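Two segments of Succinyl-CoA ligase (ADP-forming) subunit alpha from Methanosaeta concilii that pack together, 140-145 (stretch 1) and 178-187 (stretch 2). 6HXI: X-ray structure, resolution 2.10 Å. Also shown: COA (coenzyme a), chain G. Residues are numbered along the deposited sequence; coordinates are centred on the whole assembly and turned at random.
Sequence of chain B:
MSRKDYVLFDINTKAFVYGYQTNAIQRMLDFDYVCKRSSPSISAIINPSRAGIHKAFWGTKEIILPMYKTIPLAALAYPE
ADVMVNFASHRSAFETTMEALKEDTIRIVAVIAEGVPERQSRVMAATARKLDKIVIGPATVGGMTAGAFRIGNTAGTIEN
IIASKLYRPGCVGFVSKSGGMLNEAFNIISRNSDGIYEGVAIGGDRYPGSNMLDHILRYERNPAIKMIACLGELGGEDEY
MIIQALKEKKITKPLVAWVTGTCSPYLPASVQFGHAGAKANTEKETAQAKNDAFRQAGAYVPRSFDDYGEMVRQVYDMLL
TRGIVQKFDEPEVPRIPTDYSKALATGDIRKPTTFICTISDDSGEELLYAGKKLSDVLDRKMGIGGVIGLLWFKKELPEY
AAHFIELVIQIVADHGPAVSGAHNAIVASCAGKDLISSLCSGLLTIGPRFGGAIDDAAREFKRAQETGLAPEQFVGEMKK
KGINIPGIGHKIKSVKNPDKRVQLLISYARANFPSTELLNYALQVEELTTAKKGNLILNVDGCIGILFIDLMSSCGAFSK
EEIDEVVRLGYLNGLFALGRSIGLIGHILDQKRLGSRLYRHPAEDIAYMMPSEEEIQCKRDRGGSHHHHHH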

# COMPACT_ATOMS: atom_id res chain seq x y z
N THR B 140 -26.65 1.67 -45.47
CA THR B 140 -27.63 2.74 -45.26
C THR B 140 -27.45 3.36 -43.89
O THR B 140 -26.79 2.76 -43.06
CB THR B 140 -29.07 2.19 -45.45
OG1 THR B 140 -29.97 3.29 -45.41
CG2 THR B 140 -29.48 1.20 -44.38
N VAL B 141 -28.05 4.53 -43.66
CA VAL B 141 -28.11 5.19 -42.35
C VAL B 141 -29.36 4.65 -41.66
O VAL B 141 -29.44 4.61 -40.44
CB VAL B 141 -28.10 6.74 -42.33
CG1 VAL B 141 -26.69 7.28 -42.48
CG2 VAL B 141 -29.07 7.34 -43.36
N GLY B 142 -30.32 4.26 -42.48
CA GLY B 142 -31.58 3.68 -42.04
C GLY B 142 -32.77 4.43 -42.63
O GLY B 142 -33.11 4.28 -43.80
N GLY B 143 -33.40 5.22 -41.78
CA GLY B 143 -34.61 5.95 -42.08
C GLY B 143 -35.28 6.39 -40.79
O GLY B 143 -34.69 6.26 -39.70
N MET B 144 -36.47 6.97 -40.90
CA MET B 144 -37.20 7.46 -39.74
C MET B 144 -38.65 7.74 -40.01
O MET B 144 -39.02 7.98 -41.15
CB MET B 144 -36.51 8.71 -39.12
CG MET B 144 -36.42 9.94 -40.00
SD MET B 144 -36.60 11.49 -39.05
CE MET B 144 -35.26 11.37 -37.88
N THR B 145 -39.47 7.71 -38.95
CA THR B 145 -40.87 8.13 -38.93
C THR B 145 -40.80 9.42 -38.12
O THR B 145 -40.39 9.40 -36.95
CB THR B 145 -41.81 7.08 -38.28
OG1 THR B 145 -41.71 5.84 -38.98
CG2 THR B 145 -43.27 7.53 -38.28
N1A COA G . -8.20 -6.98 -31.03
C2A COA G . -8.74 -7.63 -32.07
N3A COA G . -9.72 -7.23 -32.89
C4A COA G . -10.21 -6.04 -32.51
C5A COA G . -9.77 -5.26 -31.46
C6A COA G . -8.69 -5.76 -30.70
N6A COA G . -8.10 -5.08 -29.72
N7A COA G . -10.58 -4.14 -31.30
C8A COA G . -11.47 -4.26 -32.26
N9A COA G . -11.31 -5.39 -33.03
C1B COA G . -12.15 -5.83 -34.14
C2B COA G . -13.63 -6.00 -33.83
O2B COA G . -13.88 -7.26 -33.20
C3B COA G . -14.22 -5.93 -35.24
O3B COA G . -14.08 -7.17 -35.95
P3B COA G . -15.05 -7.63 -37.13
O7A COA G . -15.09 -6.52 -38.12
O8A COA G . -14.48 -8.90 -37.66
O9A COA G . -16.41 -7.93 -36.46
C4B COA G . -13.28 -4.97 -35.98
O4B COA G . -12.08 -4.88 -35.18
C5B COA G . -13.84 -3.59 -36.25
O5B COA G . -14.48 -3.14 -35.04
P1A COA G . -15.91 -2.36 -35.07
O1A COA G . -16.24 -1.63 -33.82
O2A COA G . -17.04 -3.25 -35.57
O3A COA G . -15.50 -1.34 -36.24
P2A COA G . -16.00 -0.01 -36.94
O4A COA G . -15.45 1.17 -36.24
O5A COA G . -15.47 -0.09 -38.35
O6A COA G . -17.62 -0.02 -36.91
CBP COA G . -19.33 0.42 -38.59
CCP COA G . -18.41 -0.62 -37.95
CDP COA G . -20.17 -0.28 -39.67
CEP COA G . -20.28 1.05 -37.54
CAP COA G . -18.46 1.54 -39.22
OAP COA G . -17.40 0.99 -39.98
C9P COA G . -19.19 2.58 -40.06
O9P COA G . -19.76 3.52 -39.51
N8P COA G . -19.14 2.42 -41.39
C7P COA G . -19.87 3.28 -42.32
C6P COA G . -20.94 2.53 -43.06
C5P COA G . -21.63 3.38 -44.09
O5P COA G . -21.04 4.31 -44.65
N4P COA G . -22.91 3.09 -44.34
C3P COA G . -23.75 3.89 -45.23
C2P COA G . -24.31 5.12 -44.55
S1P COA G . -25.47 5.84 -45.75
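Stretch 2 178-187: SGGMLNEAFN

Stretch 2 is helical over nearly its whole length and continues as a helix later in the chain. From Gly 180 to Asn 187 the phi/psi values are helical, from -57 to -75 in phi and -22 to -49 in psi. Stretch 1 begins as a loop or turn and is a strand from Gly 143 to Thr 145. The two run in the same general sense: Val 141 lies nearest Gly 179, with 5.3 Å between their CA atoms, and Gly 143 lies nearest Leu 182, with 7.9 Å between CA atoms. Contacts fall on Gly 179, Leu 182 and Phe 186, a spacing of three and four that places them along one side of the helix.

The packing is apolar, and no hydrogen bond crosses between the stretches. Val 141 CG2 lies 3.7 Å from Gly 179 CA and 4.0 Å from Leu 182 CD2. Leu 182, with chi1 t and chi2 p, also brings CD2 to 4.1 Å from Gly 143 CA. Further along, Met 144 CG sits 3.7 Å from Phe 186 CE2. Met 144 SD is 4.9 Å from the Phe 186 ring centroid, an oblique sulfur-aromatic contact.

Glycine matters at Gly 179. A CB there would point toward stretch 1, come within 3.3 Å of Val 141 CG2 and clash with COA S1P at 2.2 Å. The coenzyme sulfur occupies this space: S1P is 3.6 Å from Gly 179 CA and 3.6 Å from Val 141 N. Gly 142 has phi/psi 126/-105, a conformation that itself calls for glycine.

Hydrogen bonds occur within each stretch, and several in the helix are weak. Ser 178 caps the helix, its OG accepting from Met 181 N at 3.1 Å. Leu 182 O accepts from Phe 186 N at 3.0 Å, linking two of the contact residues. In stretch 1, Gly 142 N donates to Thr 140 OG1 at 3.1 Å.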

# COMPACT_ATOMS: atom_id res chain seq x y z
N SER B 178 -29.43 6.53 -51.44
CA SER B 178 -28.42 7.25 -50.67
C SER B 178 -28.86 7.66 -49.27
O SER B 178 -29.96 8.19 -49.08
CB SER B 178 -27.97 8.47 -51.46
OG SER B 178 -27.11 9.33 -50.72
N GLY B 179 -27.96 7.49 -48.31
CA GLY B 179 -28.17 7.88 -46.93
C GLY B 179 -28.05 9.38 -46.73
O GLY B 179 -28.91 9.99 -46.09
N GLY B 180 -26.96 9.97 -47.25
CA GLY B 180 -26.69 11.41 -47.15
C GLY B 180 -27.73 12.25 -47.88
O GLY B 180 -28.14 13.33 -47.40
N MET B 181 -28.20 11.73 -49.03
CA MET B 181 -29.22 12.39 -49.83
C MET B 181 -30.58 12.28 -49.18
O MET B 181 -31.43 13.12 -49.44
CB MET B 181 -29.22 11.90 -51.27
CG MET B 181 -28.00 12.39 -52.05
SD MET B 181 -27.53 14.12 -51.81
CE MET B 181 -28.96 14.95 -52.32
N LEU B 182 -30.78 11.28 -48.28
CA LEU B 182 -32.01 11.12 -47.49
C LEU B 182 -32.11 12.33 -46.54
O LEU B 182 -33.18 12.89 -46.36
CB LEU B 182 -32.00 9.78 -46.71
CG LEU B 182 -33.10 9.51 -45.67
CD1 LEU B 182 -34.37 9.05 -46.32
CD2 LEU B 182 -32.66 8.46 -44.68
N ASN B 183 -30.96 12.77 -46.00
CA ASN B 183 -30.93 13.91 -45.09
C ASN B 183 -31.12 15.22 -45.81
O ASN B 183 -31.82 16.09 -45.31
CB ASN B 183 -29.68 13.90 -44.21
CG ASN B 183 -29.82 14.75 -42.97
OD1 ASN B 183 -30.93 15.07 -42.53
ND2 ASN B 183 -28.70 15.11 -42.37
N GLU B 184 -30.52 15.36 -47.00
CA GLU B 184 -30.71 16.53 -47.85
C GLU B 184 -32.19 16.58 -48.29
O GLU B 184 -32.80 17.65 -48.25
CB GLU B 184 -29.77 16.50 -49.08
CG GLU B 184 -29.64 17.84 -49.79
CD GLU B 184 -28.99 18.94 -48.97
OE1 GLU B 184 -29.51 20.08 -48.99
OE2 GLU B 184 -27.99 18.66 -48.27
N ALA B 185 -32.78 15.41 -48.64
CA ALA B 185 -34.19 15.31 -49.04
C ALA B 185 -35.13 15.73 -47.91
O ALA B 185 -36.09 16.41 -48.18
CB ALA B 185 -34.52 13.90 -49.50
N PHE B 186 -34.82 15.36 -46.66
CA PHE B 186 -35.61 15.78 -45.49
C PHE B 186 -35.69 17.32 -45.42
O PHE B 186 -36.78 17.88 -45.21
CB PHE B 186 -35.03 15.18 -44.19
CG PHE B 186 -35.30 13.70 -43.99
CD1 PHE B 186 -36.26 13.03 -44.76
CD2 PHE B 186 -34.61 12.97 -43.03
CE1 PHE B 186 -36.50 11.66 -44.58
CE2 PHE B 186 -34.85 11.61 -42.85
CZ PHE B 186 -35.82 10.97 -43.61
N ASN B 187 -34.55 18.00 -45.68
CA ASN B 187 -34.44 19.45 -45.73
C ASN B 187 -35.24 20.03 -46.90
O ASN B 187 -35.99 20.98 -46.71
CB ASN B 187 -32.97 19.88 -45.80
CG ASN B 187 -32.75 21.36 -46.01
OD1 ASN B 187 -32.35 21.80 -47.09
ND2 ASN B 187 -33.00 22.16 -44.97